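Local coordinates for protein DNA-entry nuclease (Competence-specific nuclease) (PDB 4QGO) that probably cleaves DNA and RNA without sequence specificity, as a virulence-linked nuclease of the beta-beta-alpha metal type, at residues R151-Y156 with M189-K194; Q12-N17 with G32-N37; L93-V98 with V108-L113. The protein carries 1 engineered substitution. All blocks are in the same frame, centred on the assembly; numbering follows the deposited sequence.

Interaction 1. Residues R151-Y156 with M189-K194. With SO4 (sulfate ion), chain G.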
loop_
_atom_site.group_PDB
_atom_site.type_symbol
_atom_site.label_atom_id
_atom_site.label_comp_id
_atom_site.label_asym_id
_atom_site.label_seq_id
_atom_site.Cartn_x
_atom_site.Cartn_y
_atom_site.Cartn_z
ATOM N N ARG A 151 6.460 3.179 10.768
ATOM C CA ARG A 151 5.635 2.185 10.085
ATOM C C ARG A 151 5.734 2.214 8.573
ATOM O O ARG A 151 5.854 3.272 7.965
ATOM C CB ARG A 151 4.177 2.391 10.495
ATOM C CG ARG A 151 3.948 2.207 11.987
ATOM C CD ARG A 151 2.558 2.627 12.416
ATOM N NE ARG A 151 2.455 2.600 13.876
ATOM C CZ ARG A 151 1.316 2.647 14.557
ATOM N NH1 ARG A 151 0.150 2.715 13.922
ATOM N NH2 ARG A 151 1.346 2.619 15.882
ATOM N N GLY A 152 5.714 1.027 7.971
ATOM C CA GLY A 152 5.560 0.894 6.538
ATOM C C GLY A 152 4.327 0.055 6.252
ATOM O O GLY A 152 3.578 -0.310 7.163
ATOM N N GLN A 153 4.117 -0.244 4.981
ATOM C CA GLN A 153 2.978 -1.061 4.599
ATOM C C GLN A 153 3.049 -2.457 5.247
ATOM O O GLN A 153 2.011 -3.024 5.610
ATOM C CB GLN A 153 2.873 -1.135 3.075
ATOM C CG GLN A 153 1.749 -2.045 2.588
ATOM C CD GLN A 153 1.414 -1.838 1.126
ATOM O OE1 GLN A 153 1.749 -0.808 0.529
ATOM N NE2 GLN A 153 0.734 -2.822 0.539
ATOM N N ASN A 154 4.256 -2.990 5.420
ATOM C CA ASN A 154 4.405 -4.288 6.084
ATOM C C ASN A 154 3.774 -4.287 7.477
ATOM O O ASN A 154 3.165 -5.270 7.877
ATOM C CB ASN A 154 5.888 -4.680 6.207
ATOM C CG ASN A 154 6.358 -5.630 5.104
ATOM O OD1 ASN A 154 5.589 -6.058 4.236
ATOM N ND2 ASN A 154 7.643 -5.969 5.144
ATOM N N TYR A 155 3.927 -3.189 8.218
ATOM C CA TYR A 155 3.343 -3.111 9.558
ATOM C C TYR A 155 1.826 -3.341 9.516
ATOM O O TYR A 155 1.271 -4.114 10.313
ATOM C CB TYR A 155 3.632 -1.752 10.216
ATOM C CG TYR A 155 2.970 -1.621 11.567
ATOM C CD1 TYR A 155 3.540 -2.197 12.693
ATOM C CD2 TYR A 155 1.766 -0.942 11.710
ATOM C CE1 TYR A 155 2.919 -2.115 13.925
ATOM C CE2 TYR A 155 1.140 -0.850 12.951
ATOM C CZ TYR A 155 1.733 -1.432 14.043
ATOM O OH TYR A 155 1.116 -1.349 15.274
ATOM N N TYR A 156 1.156 -2.639 8.609
ATOM C CA TYR A 156 -0.286 -2.760 8.479
ATOM C C TYR A 156 -0.718 -4.112 7.956
ATOM O O TYR A 156 -1.723 -4.674 8.410
ATOM C CB TYR A 156 -0.844 -1.591 7.666
ATOM C CG TYR A 156 -0.812 -0.349 8.514
ATOM C CD1 TYR A 156 -1.867 -0.050 9.379
ATOM C CD2 TYR A 156 0.296 0.485 8.517
ATOM C CE1 TYR A 156 -1.821 1.065 10.197
ATOM C CE2 TYR A 156 0.349 1.603 9.329
ATOM C CZ TYR A 156 -0.716 1.887 10.158
ATOM O OH TYR A 156 -0.678 2.992 10.981
ATOM N N MET A 189 0.452 5.049 -0.482
ATOM C CA MET A 189 -0.448 3.912 -0.546
ATOM C C MET A 189 -1.525 4.050 0.528
ATOM O O MET A 189 -1.223 4.102 1.715
ATOM C CB MET A 189 0.325 2.596 -0.386
ATOM C CG MET A 189 1.338 2.338 -1.494
ATOM S SD MET A 189 0.577 1.900 -3.070
ATOM C CE MET A 189 0.223 0.167 -2.779
ATOM N N HIS A 190 -2.786 4.109 0.104
ATOM C CA HIS A 190 -3.903 4.242 1.032
ATOM C C HIS A 190 -4.364 2.852 1.466
ATOM O O HIS A 190 -4.784 2.062 0.628
ATOM C CB HIS A 190 -5.039 4.997 0.321
ATOM C CG HIS A 190 -6.205 5.343 1.194
ATOM N ND1 HIS A 190 -7.373 5.860 0.672
ATOM C CD2 HIS A 190 -6.388 5.274 2.534
ATOM C CE1 HIS A 190 -8.229 6.080 1.654
ATOM N NE2 HIS A 190 -7.654 5.741 2.795
ATOM N N LEU A 191 -4.266 2.544 2.762
ATOM C CA LEU A 191 -4.700 1.243 3.280
ATOM C C LEU A 191 -5.863 1.421 4.239
ATOM O O LEU A 191 -5.778 2.234 5.157
ATOM C CB LEU A 191 -3.572 0.531 4.041
ATOM C CG LEU A 191 -2.144 0.630 3.512
ATOM C CD1 LEU A 191 -1.201 -0.079 4.464
ATOM C CD2 LEU A 191 -2.056 0.019 2.128
ATOM N N GLU A 192 -6.922 0.634 4.044
ATOM C CA GLU A 192 -8.114 0.660 4.883
ATOM C C GLU A 192 -8.469 -0.772 5.262
ATOM O O GLU A 192 -8.449 -1.670 4.411
ATOM C CB GLU A 192 -9.274 1.268 4.108
ATOM C CG GLU A 192 -9.061 2.708 3.696
ATOM C CD GLU A 192 -10.178 3.181 2.809
ATOM O OE1 GLU A 192 -11.248 3.540 3.342
ATOM O OE2 GLU A 192 -10.000 3.171 1.575
ATOM N N ALA A 193 -8.807 -0.995 6.530
ATOM C CA ALA A 193 -9.178 -2.334 6.980
ATOM C C ALA A 193 -10.229 -2.270 8.077
ATOM O O ALA A 193 -10.218 -1.357 8.904
ATOM C CB ALA A 193 -7.952 -3.110 7.468
ATOM N N LYS A 194 -11.120 -3.260 8.091
ATOM C CA LYS A 194 -12.165 -3.344 9.106
ATOM C C LYS A 194 -12.504 -4.812 9.304
ATOM O O LYS A 194 -12.813 -5.509 8.343
ATOM C CB LYS A 194 -13.396 -2.561 8.637
ATOM C CG LYS A 194 -14.620 -2.690 9.528
ATOM C CD LYS A 194 -14.359 -2.055 10.877
ATOM C CE LYS A 194 -15.615 -2.104 11.752
ATOM N NZ LYS A 194 -16.757 -1.391 11.112
HETATM S S SO4 G . -2.060 2.356 17.119
HETATM O O1 SO4 G . -2.120 1.174 17.975
HETATM O O2 SO4 G . -3.390 2.947 17.005
HETATM O O3 SO4 G . -1.142 3.330 17.702
HETATM O O4 SO4 G . -1.589 1.970 15.792
#

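Interaction 2. Residues Q12-N17 with G32-N37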
loop_
_atom_site.group_PDB
_atom_site.type_symbol
_atom_site.label_atom_id
_atom_site.label_comp_id
_atom_site.label_asym_id
_atom_site.label_seq_id
_atom_site.Cartn_x
_atom_site.Cartn_y
_atom_site.Cartn_z
ATOM N N GLN A 12 4.804 20.397 3.151
ATOM C CA GLN A 12 3.520 20.991 2.811
ATOM C C GLN A 12 3.035 20.447 1.474
ATOM O O GLN A 12 1.859 20.121 1.316
ATOM C CB GLN A 12 3.639 22.517 2.739
ATOM C CG GLN A 12 2.330 23.219 2.439
ATOM C CD GLN A 12 1.307 23.023 3.536
ATOM O OE1 GLN A 12 1.503 23.465 4.668
ATOM N NE2 GLN A 12 0.209 22.348 3.209
ATOM N N GLU A 13 3.956 20.336 0.522
ATOM C CA GLU A 13 3.630 19.853 -0.813
ATOM C C GLU A 13 3.071 18.429 -0.773
ATOM O O GLU A 13 2.045 18.144 -1.401
ATOM C CB GLU A 13 4.843 19.918 -1.745
ATOM C CG GLU A 13 4.484 19.615 -3.191
ATOM C CD GLU A 13 5.625 19.891 -4.149
ATOM O OE1 GLU A 13 6.595 20.568 -3.743
ATOM O OE2 GLU A 13 5.557 19.427 -5.307
ATOM N N PHE A 14 3.733 17.549 -0.023
ATOM C CA PHE A 14 3.216 16.195 0.136
ATOM C C PHE A 14 1.804 16.232 0.706
ATOM O O PHE A 14 0.905 15.538 0.215
ATOM C CB PHE A 14 4.116 15.348 1.045
ATOM C CG PHE A 14 3.676 13.913 1.140
ATOM C CD1 PHE A 14 2.644 13.546 1.992
ATOM C CD2 PHE A 14 4.279 12.940 0.357
ATOM C CE1 PHE A 14 2.214 12.244 2.054
ATOM C CE2 PHE A 14 3.846 11.634 0.422
ATOM C CZ PHE A 14 2.826 11.290 1.269
ATOM N N GLN A 15 1.615 17.034 1.749
ATOM C CA GLN A 15 0.319 17.107 2.412
ATOM C C GLN A 15 -0.770 17.672 1.501
ATOM O O GLN A 15 -1.915 17.236 1.562
ATOM C CB GLN A 15 0.416 17.902 3.722
ATOM C CG GLN A 15 1.233 17.185 4.780
ATOM C CD GLN A 15 1.384 17.971 6.065
ATOM O OE1 GLN A 15 0.398 18.386 6.668
ATOM N NE2 GLN A 15 2.625 18.190 6.486
ATOM N N ASN A 16 -0.409 18.630 0.651
ATOM C CA ASN A 16 -1.349 19.149 -0.343
ATOM C C ASN A 16 -1.781 18.052 -1.322
ATOM O O ASN A 16 -2.966 17.907 -1.642
ATOM C CB ASN A 16 -0.742 20.337 -1.093
ATOM C CG ASN A 16 -0.627 21.578 -0.225
ATOM O OD1 ASN A 16 -1.191 21.641 0.868
ATOM N ND2 ASN A 16 0.100 22.581 -0.714
ATOM N N ASN A 17 -0.816 17.265 -1.786
ATOM C CA ASN A 17 -1.131 16.153 -2.677
ATOM C C ASN A 17 -2.035 15.136 -1.985
ATOM O O ASN A 17 -2.996 14.641 -2.584
ATOM C CB ASN A 17 0.146 15.494 -3.195
ATOM C CG ASN A 17 0.860 16.347 -4.223
ATOM O OD1 ASN A 17 0.222 17.070 -4.988
ATOM N ND2 ASN A 17 2.185 16.273 -4.247
ATOM N N GLY A 32 5.560 7.868 11.327
ATOM C CA GLY A 32 6.056 7.762 9.967
ATOM C C GLY A 32 4.985 7.674 8.894
ATOM O O GLY A 32 5.302 7.658 7.710
ATOM N N ILE A 33 3.714 7.643 9.287
ATOM C CA ILE A 33 2.636 7.523 8.307
ATOM C C ILE A 33 1.568 8.587 8.556
ATOM O O ILE A 33 1.657 9.327 9.535
ATOM C CB ILE A 33 2.055 6.082 8.271
ATOM C CG1 ILE A 33 1.566 5.602 9.648
ATOM C CG2 ILE A 33 3.145 5.110 7.792
ATOM C CD1 ILE A 33 0.235 6.192 10.121
ATOM N N TYR A 34 0.575 8.679 7.675
ATOM C CA TYR A 34 -0.561 9.563 7.923
ATOM C C TYR A 34 -1.782 8.748 8.311
ATOM O O TYR A 34 -2.259 7.912 7.535
ATOM C CB TYR A 34 -0.859 10.443 6.700
ATOM C CG TYR A 34 0.130 11.566 6.526
ATOM C CD1 TYR A 34 -0.055 12.783 7.170
ATOM C CD2 TYR A 34 1.252 11.412 5.725
ATOM C CE1 TYR A 34 0.861 13.811 7.027
ATOM C CE2 TYR A 34 2.174 12.435 5.578
ATOM C CZ TYR A 34 1.968 13.633 6.226
ATOM O OH TYR A 34 2.879 14.657 6.080
ATOM N N GLU A 35 -2.268 8.989 9.521
ATOM C CA GLU A 35 -3.537 8.456 9.960
ATOM C C GLU A 35 -4.606 9.351 9.343
ATOM O O GLU A 35 -4.502 10.585 9.422
ATOM C CB GLU A 35 -3.605 8.500 11.484
ATOM C CG GLU A 35 -4.868 7.939 12.089
ATOM C CD GLU A 35 -4.912 8.111 13.602
ATOM O OE1 GLU A 35 -6.025 8.104 14.171
ATOM O OE2 GLU A 35 -3.838 8.266 14.225
ATOM N N LEU A 36 -5.611 8.743 8.715
ATOM C CA LEU A 36 -6.664 9.504 8.043
ATOM C C LEU A 36 -7.982 9.335 8.764
ATOM O O LEU A 36 -8.309 8.234 9.205
ATOM C CB LEU A 36 -6.851 8.982 6.613
ATOM C CG LEU A 36 -5.585 8.850 5.768
ATOM C CD1 LEU A 36 -5.959 8.365 4.373
ATOM C CD2 LEU A 36 -4.826 10.164 5.708
ATOM N N ASN A 37 -8.745 10.426 8.873
ATOM C CA ASN A 37 -10.114 10.329 9.390
ATOM C C ASN A 37 -10.186 9.657 10.765
ATOM O O ASN A 37 -11.093 8.864 11.034
ATOM C CB ASN A 37 -11.001 9.570 8.384
ATOM C CG ASN A 37 -12.487 9.793 8.615
ATOM O OD1 ASN A 37 -12.926 10.902 8.905
ATOM N ND2 ASN A 37 -13.269 8.729 8.470
#

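Interaction 3. Residues L93-V98 with V108-L113. Engineered in segment 108-113: Ala-112 (natural residue His).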
loop_
_atom_site.group_PDB
_atom_site.type_symbol
_atom_site.label_atom_id
_atom_site.label_comp_id
_atom_site.label_asym_id
_atom_site.label_seq_id
_atom_site.Cartn_x
_atom_site.Cartn_y
_atom_site.Cartn_z
ATOM N N LEU A 93 5.351 0.111 -13.351
ATOM C CA LEU A 93 5.473 1.428 -13.955
ATOM C C LEU A 93 6.408 2.311 -13.139
ATOM O O LEU A 93 6.338 2.320 -11.902
ATOM C CB LEU A 93 4.097 2.086 -14.059
ATOM C CG LEU A 93 3.080 1.348 -14.925
ATOM C CD1 LEU A 93 1.745 2.027 -14.804
ATOM C CD2 LEU A 93 3.544 1.331 -16.384
ATOM N N GLY A 94 7.286 3.052 -13.819
ATOM C CA GLY A 94 8.180 3.983 -13.145
ATOM C C GLY A 94 9.410 3.366 -12.500
ATOM O O GLY A 94 10.105 4.031 -11.728
ATOM N N TRP A 95 9.681 2.099 -12.795
ATOM C CA TRP A 95 10.782 1.387 -12.139
ATOM C C TRP A 95 12.143 1.868 -12.606
ATOM O O TRP A 95 12.492 1.749 -13.791
ATOM C CB TRP A 95 10.679 -0.108 -12.395
ATOM C CG TRP A 95 11.709 -0.940 -11.663
ATOM C CD1 TRP A 95 12.946 -1.320 -12.119
ATOM C CD2 TRP A 95 11.567 -1.516 -10.358
ATOM N NE1 TRP A 95 13.583 -2.085 -11.163
ATOM C CE2 TRP A 95 12.754 -2.226 -10.079
ATOM C CE3 TRP A 95 10.547 -1.499 -9.395
ATOM C CZ2 TRP A 95 12.947 -2.914 -8.879
ATOM C CZ3 TRP A 95 10.740 -2.185 -8.202
ATOM C CH2 TRP A 95 11.930 -2.880 -7.953
ATOM N N HIS A 96 12.913 2.400 -11.665
ATOM C CA HIS A 96 14.288 2.814 -11.936
ATOM C C HIS A 96 15.117 2.590 -10.693
ATOM O O HIS A 96 15.224 3.458 -9.832
ATOM C CB HIS A 96 14.333 4.281 -12.363
ATOM C CG HIS A 96 13.655 4.534 -13.671
ATOM N ND1 HIS A 96 14.197 4.133 -14.874
ATOM C CD2 HIS A 96 12.465 5.105 -13.966
ATOM C CE1 HIS A 96 13.378 4.467 -15.855
ATOM N NE2 HIS A 96 12.318 5.054 -15.331
ATOM N N GLN A 97 15.684 1.399 -10.596
ATOM C CA GLN A 97 16.433 1.022 -9.412
ATOM C C GLN A 97 17.712 1.844 -9.249
ATOM O O GLN A 97 18.368 2.205 -10.233
ATOM C CB GLN A 97 16.777 -0.462 -9.479
ATOM C CG GLN A 97 17.385 -1.037 -8.204
ATOM C CD GLN A 97 16.440 -0.944 -7.017
ATOM O OE1 GLN A 97 16.337 0.100 -6.375
ATOM N NE2 GLN A 97 15.741 -2.039 -6.730
ATOM N N VAL A 98 18.055 2.116 -7.991
ATOM C CA VAL A 98 19.256 2.869 -7.613
ATOM C C VAL A 98 19.844 2.211 -6.362
ATOM O O VAL A 98 19.092 1.828 -5.467
ATOM C CB VAL A 98 18.901 4.351 -7.272
ATOM C CG1 VAL A 98 20.120 5.097 -6.743
ATOM C CG2 VAL A 98 18.304 5.073 -8.477
ATOM N N VAL A 108 14.124 0.778 -4.399
ATOM C CA VAL A 108 12.733 0.370 -4.633
ATOM C C VAL A 108 12.517 -1.140 -4.643
ATOM O O VAL A 108 13.436 -1.907 -4.939
ATOM C CB VAL A 108 12.161 0.968 -5.936
ATOM C CG1 VAL A 108 12.053 2.485 -5.825
ATOM C CG2 VAL A 108 13.001 0.561 -7.154
ATOM N N ASP A 109 11.287 -1.527 -4.299
ATOM C CA ASP A 109 10.833 -2.913 -4.283
ATOM C C ASP A 109 9.582 -3.007 -5.140
ATOM O O ASP A 109 8.861 -2.027 -5.318
ATOM C CB ASP A 109 10.415 -3.338 -2.868
ATOM C CG ASP A 109 11.574 -3.446 -1.903
ATOM O OD1 ASP A 109 12.726 -3.596 -2.346
ATOM O OD2 ASP A 109 11.314 -3.421 -0.680
ATOM N N LYS A 110 9.338 -4.192 -5.681
ATOM C CA LYS A 110 8.050 -4.487 -6.275
ATOM C C LYS A 110 7.066 -4.471 -5.124
ATOM O O LYS A 110 7.106 -5.328 -4.240
ATOM C CB LYS A 110 8.075 -5.849 -6.960
ATOM C CG LYS A 110 8.923 -5.862 -8.226
ATOM C CD LYS A 110 9.142 -7.279 -8.750
ATOM C CE LYS A 110 10.172 -7.292 -9.870
ATOM N NZ LYS A 110 10.742 -8.653 -10.099
ATOM N N GLY A 111 6.207 -3.461 -5.109
ATOM C CA GLY A 111 5.241 -3.344 -4.025
ATOM C C GLY A 111 3.855 -3.872 -4.358
ATOM O O GLY A 111 3.149 -3.288 -5.176
ATOM N N ALA A 112 3.457 -4.973 -3.721
ATOM C CA ALA A 112 2.108 -5.498 -3.915
ATOM C C ALA A 112 1.062 -4.629 -3.236
ATOM O O ALA A 112 1.265 -4.163 -2.116
ATOM C CB ALA A 112 2.011 -6.911 -3.365
ATOM N N LEU A 113 -0.067 -4.422 -3.907
ATOM C CA LEU A 113 -1.202 -3.765 -3.259
ATOM C C LEU A 113 -1.806 -4.726 -2.244
ATOM O O LEU A 113 -1.961 -4.390 -1.062
ATOM C CB LEU A 113 -2.263 -3.343 -4.281
ATOM C CG LEU A 113 -2.024 -2.007 -5.005
ATOM C CD1 LEU A 113 -0.733 -1.982 -5.803
ATOM C CD2 LEU A 113 -3.208 -1.709 -5.935
#

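Interaction 1. Residues R151-Y156 with M189-K194
Gln-153 turns CG away from its backbone N (chi1 177°) and extends its chain beyond that atom, which carries the amide across to strand 188-195, while Tyr-156, with CG anti to its carbonyl carbon (chi1 -73°), sends its ring off the helix so that the hydroxyl arrives at Arg-151. The two residues are three apart at the start of helix 153-165, so both face the strand. The helix backbone points Tyr-156 CB at Leu-191, whose CD1 lies 3.6 Å from that CB and 4.0 Å from Gln-153 CG, while Leu-191 CD2 comes within 4.1 Å of Gln-153 CD. The Leu-191 side chain runs at about a right angle to that of Gln-153. Further along, Gln-153 OE1 touches a methylene, Met-189 CG, at 3.8 Å; its hydrogen bond comes from Gln-138 NE2. The NE2 end bonds to Glu-157, so both ends of this buried amide are satisfied and its rotation is fixed.

Away from the strand, Arg-151 NH1 donates to Tyr-156 OH over 3.1 Å (158°), with the hydroxyl in the guanidinium plane. The same NH1 reaches O4 of a sulfate at 2.7 Å. Tyr-155 CE2 lies over one guanidinium face, near the rim.

The N-terminal end of helix 153-165, N-capped by Gly-152, thus packs on an inner strand of the antiparallel sheet, between 201-207 and 170-177, through aliphatic carbon and one amide whose polar atoms are bonded to other residues. The sulfate, probably from the crystallisation liquor, faces the Arg-151 charge, consistent with a spot that can accept an anion.

Interaction 2. Residues Q12-N17 with G32-N37
Gln-15 and Tyr-34 bring the two backbones closest, yet their CA atoms remain 9.4 Å apart, a spacing that only long side chains can bridge. Segment 12-17 is regular helix, with Asn-16 N bonded to Gln-12 O at 2.8 Å, whereas 33-36 is extended strand paired through its backbone with 201-207 and 27-30. Tyr-34 is the one strand residue here that spans the gap.

Its ring runs past that of Phe-14 in the opposite direction. The planes are nearly parallel, 13° apart, but the centroids are separated by 5.6 Å, so the rings barely overlap and meet through Phe-14 CE1 and Tyr-34 CE2 at 3.5 Å. Phe-14 reaches this place because its CG stands anti to the backbone N (chi1 -175°). At the far end of the tyrosine, Gln-15 lays its chain across at about a right angle, with CG 3.3 Å from Tyr-34 OH and the amide plane turned 46° from the ring. That hydroxyl is hydrogen-bonded to Asp-9 O, which ties the chain just before the helix to the same residue.

Edge-to-face neighbours extend the aromatic group, Tyr-29 against Tyr-34 and Phe-187 against Phe-14. Strands 27-30 and 33-36 form a tight hairpin at one border of the seven-stranded antiparallel sheet, and the arrangement is a helix-on-sheet packing in which the N-terminal helix 12-22 covers that border.

Interaction 3. Residues L93-V98 with V108-L113
Val-108 packs its CG2 over one face of the Trp-95 indole, 3.6 Å from the centroid of the six-membered ring and 9° off the normal, a well-centred CH-pi contact. The edge of the same ring abuts the strand backbone: Trp-95 CZ3 stands 3.4 Å from Asp-109 C and 3.5 Å from Lys-110 N, both close to the ring plane. Beside this, the Gln-97 amide acts as a substitute peptide group. Bent at chi2 (62°), it accepts from Val-108 N through OE1 (3.0 Å, 160°), in the carbonyl plane and on a lone pair, and returns a bond from NE2 to Val-108 O at 2.9 Å. Val-98 N and Ala-107 N also donate to OE1, so several bonds hold that oxygen.

Strand 108-112 pairs antiparallel with 135-139, and helix 140-144 follows: the beta-beta-alpha finger of this nuclease superfamily. At the strand's end Ala-112 is engineered; the natural histidine probably corresponds to the general base of related His-Me finger nucleases.

The other side is looser. Of the extended Lys-110 side chain, CG comes nearest, 4.1 Å from Trp-95 CZ3. Gln-97 is largely exposed despite its bonds, and His-96 is exposed, its CB directed away from the strand.

Interactions 1 and 2 are both buried and both reach the seven-stranded antiparallel sheet, from opposite faces: helix 153-165 packs on one, helix 12-22 on the other. Strand 33-36 is where they meet, since Ile-33 touches Arg-151 and Tyr-156 while Tyr-34 faces the N-terminal helix. Interaction 3 lies at the surface, on the two-stranded hairpin, with its nearest atoms about 14 Å from interaction 2. It touches interaction 1, where Gln-153 approaches the backbone of Ala-112 and Met-189 meets Leu-113. Chemistry follows place: aliphatic packing around a buried amide in interaction 1, slipped aromatic rings in interaction 2, and paired amide bonds with a CH-pi contact in interaction 3.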